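Local coordinates for protein Dok-7 (Mus musculus, PDB 3ML4), which acts as a cytoplasmic adaptor that binds and dimerises the receptor tyrosine kinase MuSK, inducing its autophosphorylation and acetylcholine receptor clustering in muscle, at residues I172-T177 against A183-L188; V36-L41 against L137-L142; L10-V15 against C49-G54; H80-I85 against A103-I108. All coordinates share one frame; numbering follows the deposited sequence.

The four contacts span two linked domains. Contacts 3 and 4 belong to the PH domain, contact 1 to the PTB domain, and contact 2 joins the two. Contact 1 lies farthest from contact 3, with centres about 44 Å apart. Contact 4 sits about 14 Å from contact 2 and 17 Å from contact 3, centre to centre. Helix 98-112 touches contact 3 through Trp104, which packs on Val15, and contact 2 through Ile108, which meets Leu40; Leu40 also meets Leu10 directly. On the other side, Leu142 of contact 2 touches Phe173 of contact 1. Bound peptide meets contact 1, and a basic side chain of bound peptide packs on Leu41 of contact 2.

Contact 1 of 4, residues I172-T177 against A183-L188; sequences IFEGGT and AGVFFL
Phe173 and Phe186 form the apolar centre, two rings set obliquely with their planes 33° apart and Phe173 CE2 4.0 Å from Phe186 CD1. The Phe173 ring leans toward its partner strand, with CG between the backbone N and the carbonyl carbon (chi1 70°). This brings Phe186 CB over one face in a CH-pi contact, while Leu188 CD1 meets the edge at CE1. Trp156 adds edge-to-face contacts to both phenylalanines from the same buried side.

The other face of the sheet carries Ile172, Glu174, Val185 and Phe187. Ile172 runs alongside Phe187 in the same direction, its CD1 3.7 Å from Phe187 CE1, and its second branch, CG2, lies 3.8 Å from Val185 CG1. The other methyl of Val185, CG2, rests on Glu174 CG at 3.8 Å. Beyond that methylene the extended glutamate chain carries its carboxylate to Arg163, which forms a salt bridge with OE1.

Between the faces, paired backbone bonds join Phe173 to Phe186 and Gly175 to Gly184; in the latter pair each N lies 2.8 Å from the opposite O. Thr177 lies just past the strand, and its OG1 hydrogen-bonds to a modified residue of the bound MuSK peptide. Strands 170-175 and 184-189 thus make an antiparallel beta hairpin in the seven-stranded sheet of an IRS-type PTB domain, beside the peptide site.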
loop_
_atom_site.group_PDB
_atom_site.type_symbol
_atom_site.label_atom_id
_atom_site.label_comp_id
_atom_site.label_asym_id
_atom_site.label_seq_id
_atom_site.Cartn_x
_atom_site.Cartn_y
_atom_site.Cartn_z
ATOM N N ILE B 172 1.991 17.956 -21.598
ATOM C CA ILE B 172 3.324 18.367 -21.166
ATOM C C ILE B 172 3.473 18.145 -19.665
ATOM O O ILE B 172 2.558 18.451 -18.903
ATOM C CB ILE B 172 3.595 19.870 -21.499
ATOM C CG1 ILE B 172 3.575 20.108 -23.015
ATOM C CG2 ILE B 172 4.924 20.341 -20.903
ATOM C CD1 ILE B 172 3.478 21.584 -23.420
ATOM N N PHE B 173 4.616 17.606 -19.248
ATOM C CA PHE B 173 4.960 17.575 -17.826
ATOM C C PHE B 173 6.426 17.940 -17.560
ATOM O O PHE B 173 7.299 17.689 -18.393
ATOM C CB PHE B 173 4.574 16.234 -17.182
ATOM C CG PHE B 173 5.409 15.067 -17.627
ATOM C CD1 PHE B 173 5.091 14.366 -18.784
ATOM C CD2 PHE B 173 6.500 14.646 -16.870
ATOM C CE1 PHE B 173 5.859 13.275 -19.192
ATOM C CE2 PHE B 173 7.274 13.551 -17.274
ATOM C CZ PHE B 173 6.950 12.868 -18.433
ATOM N N GLU B 174 6.683 18.543 -16.400
ATOM C CA GLU B 174 8.032 18.939 -16.022
ATOM C C GLU B 174 8.479 18.315 -14.697
ATOM O O GLU B 174 7.823 18.473 -13.670
ATOM C CB GLU B 174 8.152 20.466 -15.969
ATOM C CG GLU B 174 9.542 20.964 -15.574
ATOM C CD GLU B 174 9.598 22.458 -15.287
ATOM O OE1 GLU B 174 8.561 23.151 -15.413
ATOM O OE2 GLU B 174 10.697 22.939 -14.933
ATOM N N GLY B 175 9.602 17.604 -14.735
ATOM C CA GLY B 175 10.221 17.075 -13.524
ATOM C C GLY B 175 11.204 18.067 -12.928
ATOM O O GLY B 175 12.000 18.679 -13.648
ATOM N N GLY B 176 11.158 18.219 -11.607
ATOM C CA GLY B 176 11.998 19.181 -10.913
ATOM C C GLY B 176 13.369 18.675 -10.513
ATOM O O GLY B 176 13.800 17.598 -10.933
ATOM N N THR B 177 14.045 19.472 -9.688
ATOM C CA THR B 177 15.379 19.158 -9.164
ATOM C C THR B 177 15.444 17.798 -8.482
ATOM O O THR B 177 16.421 17.075 -8.640
ATOM C CB THR B 177 15.874 20.274 -8.206
ATOM O OG1 THR B 177 16.193 21.437 -8.974
ATOM C CG2 THR B 177 17.104 19.842 -7.421
ATOM N N ALA B 183 15.183 15.453 -14.602
ATOM C CA ALA B 183 14.654 16.808 -14.486
ATOM C C ALA B 183 14.430 17.416 -15.867
ATOM O O ALA B 183 15.086 17.028 -16.839
ATOM C CB ALA B 183 15.587 17.675 -13.667
ATOM N N GLY B 184 13.488 18.353 -15.953
ATOM C CA GLY B 184 13.249 19.090 -17.190
ATOM C C GLY B 184 11.846 18.931 -17.739
ATOM O O GLY B 184 10.968 18.374 -17.082
ATOM N N VAL B 185 11.656 19.410 -18.967
ATOM C CA VAL B 185 10.344 19.497 -19.596
ATOM C C VAL B 185 10.204 18.450 -20.708
ATOM O O VAL B 185 11.087 18.310 -21.552
ATOM C CB VAL B 185 10.099 20.927 -20.144
ATOM C CG1 VAL B 185 8.654 21.103 -20.584
ATOM C CG2 VAL B 185 10.462 21.975 -19.089
ATOM N N PHE B 186 9.090 17.722 -20.696
ATOM C CA PHE B 186 8.864 16.611 -21.627
ATOM C C PHE B 186 7.517 16.720 -22.330
ATOM O O PHE B 186 6.529 17.164 -21.730
ATOM C CB PHE B 186 8.971 15.267 -20.896
ATOM C CG PHE B 186 10.292 15.055 -20.211
ATOM C CD1 PHE B 186 10.433 15.321 -18.856
ATOM C CD2 PHE B 186 11.399 14.603 -20.924
ATOM C CE1 PHE B 186 11.656 15.135 -18.220
ATOM C CE2 PHE B 186 12.620 14.404 -20.294
ATOM C CZ PHE B 186 12.750 14.676 -18.941
ATOM N N PHE B 187 7.491 16.297 -23.594
ATOM C CA PHE B 187 6.359 16.537 -24.487
ATOM C C PHE B 187 5.827 15.249 -25.085
ATOM O O PHE B 187 6.578 14.486 -25.686
ATOM C CB PHE B 187 6.780 17.455 -25.637
ATOM C CG PHE B 187 7.214 18.824 -25.211
ATOM C CD1 PHE B 187 6.385 19.920 -25.423
ATOM C CD2 PHE B 187 8.462 19.028 -24.624
ATOM C CE1 PHE B 187 6.782 21.190 -25.044
ATOM C CE2 PHE B 187 8.872 20.295 -24.234
ATOM C CZ PHE B 187 8.033 21.377 -24.446
ATOM N N LEU B 188 4.525 15.024 -24.946
ATOM C CA LEU B 188 3.888 13.826 -25.491
ATOM C C LEU B 188 2.704 14.181 -26.378
ATOM O O LEU B 188 1.962 15.115 -26.081
ATOM C CB LEU B 188 3.424 12.884 -24.366
ATOM C CG LEU B 188 4.352 12.580 -23.181
ATOM C CD1 LEU B 188 3.649 11.681 -22.155
ATOM C CD2 LEU B 188 5.663 11.951 -23.633
#

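Contact 2 of 4, residues V36-L41 against L137-L142; sequences VADCLL and LCNDIL
Asn139 is gripped at both ends of its amide: OD1 accepts a hydrogen bond from the backbone N of Glu114, and ND2 donates one to the carbonyl O of Leu112. With both ends tied to the chain leaving helix 98-112, the rotation of the amide is fixed. Across the contact, Asp38 OD1 lies 2.8 Å from Asn139 ND2. The two side chains approach from opposite directions, carboxylate and amide planes 51° apart. A chi1 of -56° sets Asn139 CG beside its own backbone N and extends the amide from the turn toward Asp38.

Asn139 and Asp140 are the central residues of a type II' turn from Cys138 to Ile141, whose backbones bond to each other in both directions, Cys138 N to Ile141 O at 2.8 Å. Asp140 OD2 comes within 4.6 Å of Asp38 OD2, and these like charges may disfavour each other slightly.

The contact spans the two domains. Asp38 belongs to the PH-domain loop leading into strand 40-45, and the turn joins strands 133-138 and 141-146 of the PTB sheet. Helix 98-112 ends beside the turn, and Leu40 packs on its Leu112. The second subunit packs alongside, its Val36 on Asp38 and its Pro35 on Asn139.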
loop_
_atom_site.group_PDB
_atom_site.type_symbol
_atom_site.label_atom_id
_atom_site.label_comp_id
_atom_site.label_asym_id
_atom_site.label_seq_id
_atom_site.Cartn_x
_atom_site.Cartn_y
_atom_site.Cartn_z
ATOM N N VAL B 36 -2.316 -3.745 1.681
ATOM C CA VAL B 36 -1.943 -2.425 1.191
ATOM C C VAL B 36 -0.668 -2.566 0.344
ATOM O O VAL B 36 0.307 -1.827 0.502
ATOM C CB VAL B 36 -1.828 -1.420 2.392
ATOM C CG1 VAL B 36 -0.905 -0.250 2.096
ATOM C CG2 VAL B 36 -3.217 -0.917 2.801
ATOM N N ALA B 37 -0.696 -3.524 -0.577
ATOM C CA ALA B 37 0.496 -3.877 -1.341
ATOM C C ALA B 37 0.528 -3.305 -2.756
ATOM O O ALA B 37 -0.470 -3.339 -3.476
ATOM C CB ALA B 37 0.674 -5.394 -1.375
ATOM N N ASP B 38 1.689 -2.770 -3.128
ATOM C CA ASP B 38 2.011 -2.431 -4.511
ATOM C C ASP B 38 2.573 -3.669 -5.209
ATOM O O ASP B 38 2.840 -3.657 -6.414
ATOM C CB ASP B 38 3.047 -1.299 -4.559
ATOM C CG ASP B 38 2.410 0.082 -4.580
ATOM O OD1 ASP B 38 1.539 0.322 -5.443
ATOM O OD2 ASP B 38 2.786 0.931 -3.741
ATOM N N CYS B 39 2.749 -4.733 -4.430
ATOM C CA CYS B 39 3.371 -5.961 -4.905
ATOM C C CYS B 39 2.345 -6.992 -5.342
ATOM O O CYS B 39 1.162 -6.895 -5.011
ATOM C CB CYS B 39 4.250 -6.570 -3.809
ATOM S SG CYS B 39 5.313 -5.393 -2.965
ATOM N N LEU B 40 2.819 -7.980 -6.091
ATOM C CA LEU B 40 2.039 -9.161 -6.387
ATOM C C LEU B 40 2.828 -10.421 -6.061
ATOM O O LEU B 40 3.990 -10.561 -6.447
ATOM C CB LEU B 40 1.593 -9.171 -7.848
ATOM C CG LEU B 40 0.363 -8.339 -8.215
ATOM C CD1 LEU B 40 0.235 -8.247 -9.729
ATOM C CD2 LEU B 40 -0.913 -8.911 -7.587
ATOM N N LEU B 41 2.189 -11.323 -5.324
ATOM C CA LEU B 41 2.732 -12.649 -5.093
ATOM C C LEU B 41 2.256 -13.584 -6.195
ATOM O O LEU B 41 1.053 -13.724 -6.437
ATOM C CB LEU B 41 2.322 -13.180 -3.714
ATOM C CG LEU B 41 2.859 -14.542 -3.254
ATOM C CD1 LEU B 41 4.367 -14.528 -3.074
ATOM C CD2 LEU B 41 2.176 -14.973 -1.967
ATOM N N LEU B 137 0.790 5.465 -15.183
ATOM C CA LEU B 137 0.724 5.997 -13.834
ATOM C C LEU B 137 0.461 4.835 -12.892
ATOM O O LEU B 137 -0.551 4.146 -13.021
ATOM C CB LEU B 137 -0.356 7.072 -13.715
ATOM C CG LEU B 137 -0.486 7.772 -12.362
ATOM C CD1 LEU B 137 -0.628 9.278 -12.529
ATOM C CD2 LEU B 137 -1.664 7.213 -11.584
ATOM N N CYS B 138 1.399 4.597 -11.981
ATOM C CA CYS B 138 1.245 3.560 -10.964
ATOM C C CYS B 138 1.304 4.163 -9.563
ATOM O O CYS B 138 2.375 4.247 -8.957
ATOM C CB CYS B 138 2.308 2.476 -11.123
ATOM S SG CYS B 138 1.956 0.980 -10.173
ATOM N N ASN B 139 0.138 4.584 -9.073
ATOM C CA ASN B 139 -0.006 5.268 -7.784
ATOM C C ASN B 139 0.897 6.504 -7.638
ATOM O O ASN B 139 0.559 7.581 -8.117
ATOM C CB ASN B 139 0.161 4.294 -6.603
ATOM C CG ASN B 139 -0.806 3.120 -6.664
ATOM O OD1 ASN B 139 -2.023 3.290 -6.592
ATOM N ND2 ASN B 139 -0.262 1.918 -6.790
ATOM N N ASP B 140 2.039 6.340 -6.982
ATOM C CA ASP B 140 2.933 7.456 -6.680
ATOM C C ASP B 140 4.037 7.657 -7.728
ATOM O O ASP B 140 4.806 8.618 -7.642
ATOM C CB ASP B 140 3.531 7.308 -5.268
ATOM C CG ASP B 140 3.725 5.844 -4.847
ATOM O OD1 ASP B 140 3.671 5.561 -3.625
ATOM O OD2 ASP B 140 3.925 4.976 -5.726
ATOM N N ILE B 141 4.097 6.763 -8.717
ATOM C CA ILE B 141 5.136 6.818 -9.750
ATOM C C ILE B 141 4.620 6.936 -11.190
ATOM O O ILE B 141 3.584 6.374 -11.557
ATOM C CB ILE B 141 6.133 5.634 -9.646
ATOM C CG1 ILE B 141 5.393 4.294 -9.602
ATOM C CG2 ILE B 141 7.045 5.819 -8.445
ATOM C CD1 ILE B 141 6.292 3.062 -9.781
ATOM N N LEU B 142 5.363 7.691 -11.990
ATOM C CA LEU B 142 5.082 7.846 -13.408
ATOM C C LEU B 142 6.203 7.209 -14.209
ATOM O O LEU B 142 7.382 7.402 -13.922
ATOM C CB LEU B 142 4.936 9.323 -13.786
ATOM C CG LEU B 142 4.449 9.631 -15.209
ATOM C CD1 LEU B 142 2.953 9.346 -15.354
ATOM C CD2 LEU B 142 4.770 11.074 -15.593
#

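Contact 3 of 4, residues L10-V15 against C49-G54; sequences LVEGQV and CERSKG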
loop_
_atom_site.group_PDB
_atom_site.type_symbol
_atom_site.label_atom_id
_atom_site.label_comp_id
_atom_site.label_asym_id
_atom_site.label_seq_id
_atom_site.Cartn_x
_atom_site.Cartn_y
_atom_site.Cartn_z
ATOM N N LEU B 10 -6.600 -12.900 -6.076
ATOM C CA LEU B 10 -7.367 -11.878 -6.798
ATOM C C LEU B 10 -7.774 -12.414 -8.172
ATOM O O LEU B 10 -8.880 -12.152 -8.635
ATOM C CB LEU B 10 -6.663 -10.512 -6.859
ATOM C CG LEU B 10 -5.373 -10.221 -7.624
ATOM C CD1 LEU B 10 -5.638 -9.983 -9.092
ATOM C CD2 LEU B 10 -4.721 -8.988 -7.036
ATOM N N VAL B 11 -6.874 -13.172 -8.799
ATOM C CA VAL B 11 -7.200 -13.991 -9.976
ATOM C C VAL B 11 -6.404 -15.279 -9.987
ATOM O O VAL B 11 -5.268 -15.327 -9.512
ATOM C CB VAL B 11 -6.946 -13.287 -11.347
ATOM C CG1 VAL B 11 -8.112 -12.394 -11.734
ATOM C CG2 VAL B 11 -5.594 -12.553 -11.373
ATOM N N GLU B 12 -7.015 -16.312 -10.552
ATOM C CA GLU B 12 -6.338 -17.574 -10.801
ATOM C C GLU B 12 -6.918 -18.227 -12.043
ATOM O O GLU B 12 -8.088 -18.029 -12.367
ATOM C CB GLU B 12 -6.437 -18.513 -9.592
ATOM C CG GLU B 12 -7.849 -18.706 -9.043
ATOM C CD GLU B 12 -7.926 -19.807 -8.011
ATOM O OE1 GLU B 12 -7.180 -20.803 -8.136
ATOM O OE2 GLU B 12 -8.738 -19.682 -7.075
ATOM N N GLY B 13 -6.089 -18.996 -12.737
ATOM C CA GLY B 13 -6.506 -19.670 -13.959
ATOM C C GLY B 13 -5.344 -20.279 -14.704
ATOM O O GLY B 13 -4.207 -20.262 -14.222
ATOM N N GLN B 14 -5.626 -20.822 -15.883
ATOM C CA GLN B 14 -4.580 -21.441 -16.690
ATOM C C GLN B 14 -3.891 -20.380 -17.540
ATOM O O GLN B 14 -4.540 -19.618 -18.259
ATOM C CB GLN B 14 -5.135 -22.594 -17.537
ATOM C CG GLN B 14 -4.108 -23.696 -17.858
ATOM C CD GLN B 14 -3.669 -24.505 -16.631
ATOM O OE1 GLN B 14 -4.262 -24.407 -15.554
ATOM N NE2 GLN B 14 -2.622 -25.311 -16.801
ATOM N N VAL B 15 -2.569 -20.323 -17.417
ATOM C CA VAL B 15 -1.759 -19.273 -18.025
ATOM C C VAL B 15 -0.454 -19.893 -18.495
ATOM O O VAL B 15 0.056 -20.826 -17.870
ATOM C CB VAL B 15 -1.425 -18.145 -17.001
ATOM C CG1 VAL B 15 -0.708 -16.983 -17.676
ATOM C CG2 VAL B 15 -2.677 -17.639 -16.298
ATOM N N CYS B 49 -5.575 -29.200 -9.937
ATOM C CA CYS B 49 -5.769 -30.195 -8.878
ATOM C C CYS B 49 -4.815 -29.999 -7.704
ATOM O O CYS B 49 -5.251 -30.002 -6.552
ATOM C CB CYS B 49 -5.645 -31.615 -9.430
ATOM S SG CYS B 49 -6.903 -32.027 -10.655
ATOM N N GLU B 50 -3.525 -29.829 -7.999
ATOM C CA GLU B 50 -2.520 -29.540 -6.974
ATOM C C GLU B 50 -2.945 -28.353 -6.110
ATOM O O GLU B 50 -2.679 -28.320 -4.905
ATOM C CB GLU B 50 -1.166 -29.238 -7.619
ATOM C CG GLU B 50 -0.316 -30.452 -7.950
ATOM C CD GLU B 50 1.131 -30.081 -8.242
ATOM O OE1 GLU B 50 1.610 -29.052 -7.718
ATOM O OE2 GLU B 50 1.795 -30.820 -8.996
ATOM N N ARG B 51 -3.602 -27.386 -6.751
ATOM C CA ARG B 51 -4.161 -26.202 -6.099
ATOM C C ARG B 51 -5.462 -26.541 -5.364
ATOM O O ARG B 51 -5.677 -26.089 -4.233
ATOM C CB ARG B 51 -4.364 -25.089 -7.146
ATOM C CG ARG B 51 -5.481 -24.079 -6.880
ATOM C CD ARG B 51 -5.082 -23.024 -5.863
ATOM N NE ARG B 51 -6.069 -21.950 -5.809
ATOM C CZ ARG B 51 -6.286 -21.174 -4.751
ATOM N NH1 ARG B 51 -5.593 -21.356 -3.632
ATOM N NH2 ARG B 51 -7.209 -20.222 -4.809
ATOM N N SER B 52 -6.314 -27.340 -6.012
ATOM C CA SER B 52 -7.564 -27.822 -5.417
ATOM C C SER B 52 -7.272 -28.591 -4.132
ATOM O O SER B 52 -7.887 -28.337 -3.096
ATOM C CB SER B 52 -8.322 -28.724 -6.398
ATOM O OG SER B 52 -8.323 -28.185 -7.709
ATOM N N LYS B 53 -6.311 -29.513 -4.209
ATOM C CA LYS B 53 -5.896 -30.335 -3.072
ATOM C C LYS B 53 -5.085 -29.527 -2.064
ATOM O O LYS B 53 -4.603 -30.067 -1.065
ATOM C CB LYS B 53 -5.093 -31.547 -3.554
ATOM N N GLY B 54 -4.938 -28.232 -2.338
ATOM C CA GLY B 54 -4.288 -27.295 -1.424
ATOM C C GLY B 54 -2.890 -27.693 -0.998
ATOM O O GLY B 54 -2.538 -27.555 0.171
#
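A salt bridge between Glu12 and Arg51 ties an outermost strand of the PH-domain sheet, 11-17, to the short helix 48-52, which follows strand 40-45. Arg51 presents the side of its guanidinium, using NE and NH2 together, and each nitrogen takes a different oxygen of the carboxylate. Arg51 NE reaches Glu12 OE1 at 2.8 Å through a hydrogen bond of 154°, on the syn side of that oxygen but well out of the carboxylate plane. The bond from Arg51 NH2 to Glu12 OE2, also 2.8 Å, is the straighter, at 174°. OE2 lies in the guanidinium plane, but the nitrogen approaches it from above the carboxylate plane, as the two flat groups are turned 53° apart.

Glu12 rises from its strand with CG between the backbone N and the carbonyl carbon, then runs out extended to the arginine. Arg51, bent at chi2, crosses the glutamate chain at about a right angle. In this sheet strand 24-31 is the neighbour of 11-17, and it lies beside the bridge: Trp27 NE1 donates a further hydrogen bond to Glu12 OE1, so two N-H groups grip that oxygen, and Glu12 and Arg51 both pack on Val29. Arg51 NH1 hydrogen-bonds to the carbonyl of Glu7, and the arginine side chain also touches Tyr45. A Schellman motif follows the helix, with Gly54 at positive phi and its N bonded back to Arg51 O.

Contact 4 of 4, residues H80-I85 against A103-I108; sequences HTLAII and AWDTRI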
loop_
_atom_site.group_PDB
_atom_site.type_symbol
_atom_site.label_atom_id
_atom_site.label_comp_id
_atom_site.label_asym_id
_atom_site.label_seq_id
_atom_site.Cartn_x
_atom_site.Cartn_y
_atom_site.Cartn_z
ATOM N N HIS B 80 -2.679 -12.989 -27.068
ATOM C CA HIS B 80 -3.373 -12.638 -25.839
ATOM C C HIS B 80 -2.413 -12.797 -24.656
ATOM O O HIS B 80 -2.441 -13.785 -23.925
ATOM C CB HIS B 80 -4.644 -13.470 -25.677
ATOM C CG HIS B 80 -5.592 -13.345 -26.829
ATOM N ND1 HIS B 80 -6.102 -14.438 -27.495
ATOM C CD2 HIS B 80 -6.110 -12.254 -27.443
ATOM C CE1 HIS B 80 -6.906 -14.028 -28.460
ATOM N NE2 HIS B 80 -6.927 -12.707 -28.453
ATOM N N THR B 81 -1.540 -11.807 -24.517
ATOM C CA THR B 81 -0.540 -11.766 -23.470
ATOM C C THR B 81 -0.763 -10.531 -22.614
ATOM O O THR B 81 -1.285 -9.516 -23.092
ATOM C CB THR B 81 0.881 -11.666 -24.054
ATOM O OG1 THR B 81 0.934 -10.563 -24.962
ATOM C CG2 THR B 81 1.263 -12.934 -24.791
ATOM N N LEU B 82 -0.367 -10.622 -21.349
ATOM C CA LEU B 82 -0.381 -9.471 -20.456
ATOM C C LEU B 82 1.020 -9.218 -19.935
ATOM O O LEU B 82 1.743 -10.146 -19.578
ATOM C CB LEU B 82 -1.358 -9.685 -19.295
ATOM C CG LEU B 82 -1.495 -8.576 -18.244
ATOM C CD1 LEU B 82 -2.063 -7.285 -18.846
ATOM C CD2 LEU B 82 -2.348 -9.054 -17.069
ATOM N N ALA B 83 1.407 -7.952 -19.920
ATOM C CA ALA B 83 2.691 -7.564 -19.388
ATOM C C ALA B 83 2.498 -6.932 -18.020
ATOM O O ALA B 83 1.722 -5.986 -17.869
ATOM C CB ALA B 83 3.376 -6.596 -20.332
ATOM N N ILE B 84 3.180 -7.492 -17.025
ATOM C CA ILE B 84 3.376 -6.826 -15.745
ATOM C C ILE B 84 4.724 -6.134 -15.850
ATOM O O ILE B 84 5.774 -6.781 -15.855
ATOM C CB ILE B 84 3.315 -7.815 -14.549
ATOM C CG1 ILE B 84 1.874 -8.279 -14.334
ATOM C CG2 ILE B 84 3.834 -7.169 -13.262
ATOM C CD1 ILE B 84 1.750 -9.612 -13.628
ATOM N N ILE B 85 4.676 -4.814 -15.978
ATOM C CA ILE B 85 5.874 -4.006 -16.166
ATOM C C ILE B 85 6.460 -3.611 -14.818
ATOM O O ILE B 85 5.758 -3.092 -13.951
ATOM C CB ILE B 85 5.587 -2.745 -17.006
ATOM C CG1 ILE B 85 4.894 -3.127 -18.316
ATOM C CG2 ILE B 85 6.891 -1.969 -17.282
ATOM C CD1 ILE B 85 4.072 -2.026 -18.918
ATOM N N ALA B 103 -10.069 -9.636 -18.536
ATOM C CA ALA B 103 -10.533 -9.886 -17.178
ATOM C C ALA B 103 -9.375 -9.742 -16.193
ATOM O O ALA B 103 -9.496 -9.041 -15.189
ATOM C CB ALA B 103 -11.170 -11.272 -17.070
ATOM N N TRP B 104 -8.249 -10.384 -16.503
ATOM C CA TRP B 104 -7.043 -10.282 -15.681
ATOM C C TRP B 104 -6.513 -8.842 -15.592
ATOM O O TRP B 104 -6.210 -8.354 -14.499
ATOM C CB TRP B 104 -5.964 -11.254 -16.176
ATOM C CG TRP B 104 -6.136 -12.656 -15.658
ATOM C CD1 TRP B 104 -7.259 -13.431 -15.747
ATOM C CD2 TRP B 104 -5.155 -13.451 -14.973
ATOM N NE1 TRP B 104 -7.041 -14.653 -15.158
ATOM C CE2 TRP B 104 -5.758 -14.695 -14.677
ATOM C CE3 TRP B 104 -3.828 -13.235 -14.580
ATOM C CZ2 TRP B 104 -5.080 -15.719 -14.002
ATOM C CZ3 TRP B 104 -3.152 -14.261 -13.912
ATOM C CH2 TRP B 104 -3.782 -15.482 -13.628
ATOM N N ASP B 105 -6.431 -8.161 -16.736
ATOM C CA ASP B 105 -5.990 -6.766 -16.777
ATOM C C ASP B 105 -6.878 -5.848 -15.929
ATOM O O ASP B 105 -6.367 -5.024 -15.166
ATOM C CB ASP B 105 -5.937 -6.248 -18.218
ATOM C CG ASP B 105 -5.463 -4.812 -18.296
ATOM O OD1 ASP B 105 -4.238 -4.588 -18.367
ATOM O OD2 ASP B 105 -6.313 -3.905 -18.280
ATOM N N THR B 106 -8.197 -5.995 -16.074
ATOM C CA THR B 106 -9.162 -5.169 -15.346
ATOM C C THR B 106 -9.131 -5.446 -13.836
ATOM O O THR B 106 -9.172 -4.510 -13.030
ATOM C CB THR B 106 -10.600 -5.367 -15.888
ATOM O OG1 THR B 106 -10.590 -5.275 -17.318
ATOM C CG2 THR B 106 -11.555 -4.318 -15.324
ATOM N N ARG B 107 -9.049 -6.723 -13.464
ATOM C CA ARG B 107 -9.035 -7.124 -12.055
ATOM C C ARG B 107 -7.742 -6.685 -11.359
ATOM O O ARG B 107 -7.791 -6.087 -10.280
ATOM C CB ARG B 107 -9.274 -8.641 -11.920
ATOM C CG ARG B 107 -9.503 -9.177 -10.491
ATOM C CD ARG B 107 -10.873 -8.815 -9.912
ATOM N NE ARG B 107 -10.784 -7.608 -9.096
ATOM C CZ ARG B 107 -10.650 -7.598 -7.770
ATOM N NH1 ARG B 107 -10.619 -8.734 -7.083
ATOM N NH2 ARG B 107 -10.560 -6.440 -7.127
ATOM N N ILE B 108 -6.599 -6.965 -11.990
ATOM C CA ILE B 108 -5.285 -6.578 -11.452
ATOM C C ILE B 108 -5.129 -5.059 -11.312
ATOM O O ILE B 108 -4.641 -4.580 -10.289
ATOM C CB ILE B 108 -4.118 -7.173 -12.278
ATOM C CG1 ILE B 108 -4.165 -8.708 -12.248
ATOM C CG2 ILE B 108 -2.774 -6.672 -11.755
ATOM C CD1 ILE B 108 -3.225 -9.400 -13.231
#
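Strand 81-85 and helix segment 103-108 run in roughly the same direction, 27° apart with axes 9.6 Å from each other at closest, and Leu82 and Asp105 bring the two backbones nearest. Helix 98-112 is the C-terminal helix that caps one open end of the PH-domain beta barrel.

Leu82 carries the strand's part. Its CG is anti to the backbone N (chi1 179°), which points both methyls at the helix, and each meets a different part of it. CD2 goes to the apolar side, meeting Ile108 CD1 tip to tip at 4.0 Å and lying 4.3 Å from Trp104 CB. Leu69 of strand 59-71 touches both Leu82 and Ile108. The Trp104 ring meets Phe95 edge-to-face and packs on Leu28 and Leu30 of strand 24-31.

The other methyl, CD1, faces the more polar flank of the helix. Asp105 crosses Leu82 at about a right angle, and this buried residue has a charge partner: OD1 forms a salt bridge with Arg109 NH1 one helical turn further on. That same oxygen, Asp105 OD1, lies 3.5 Å from Leu82 CD1.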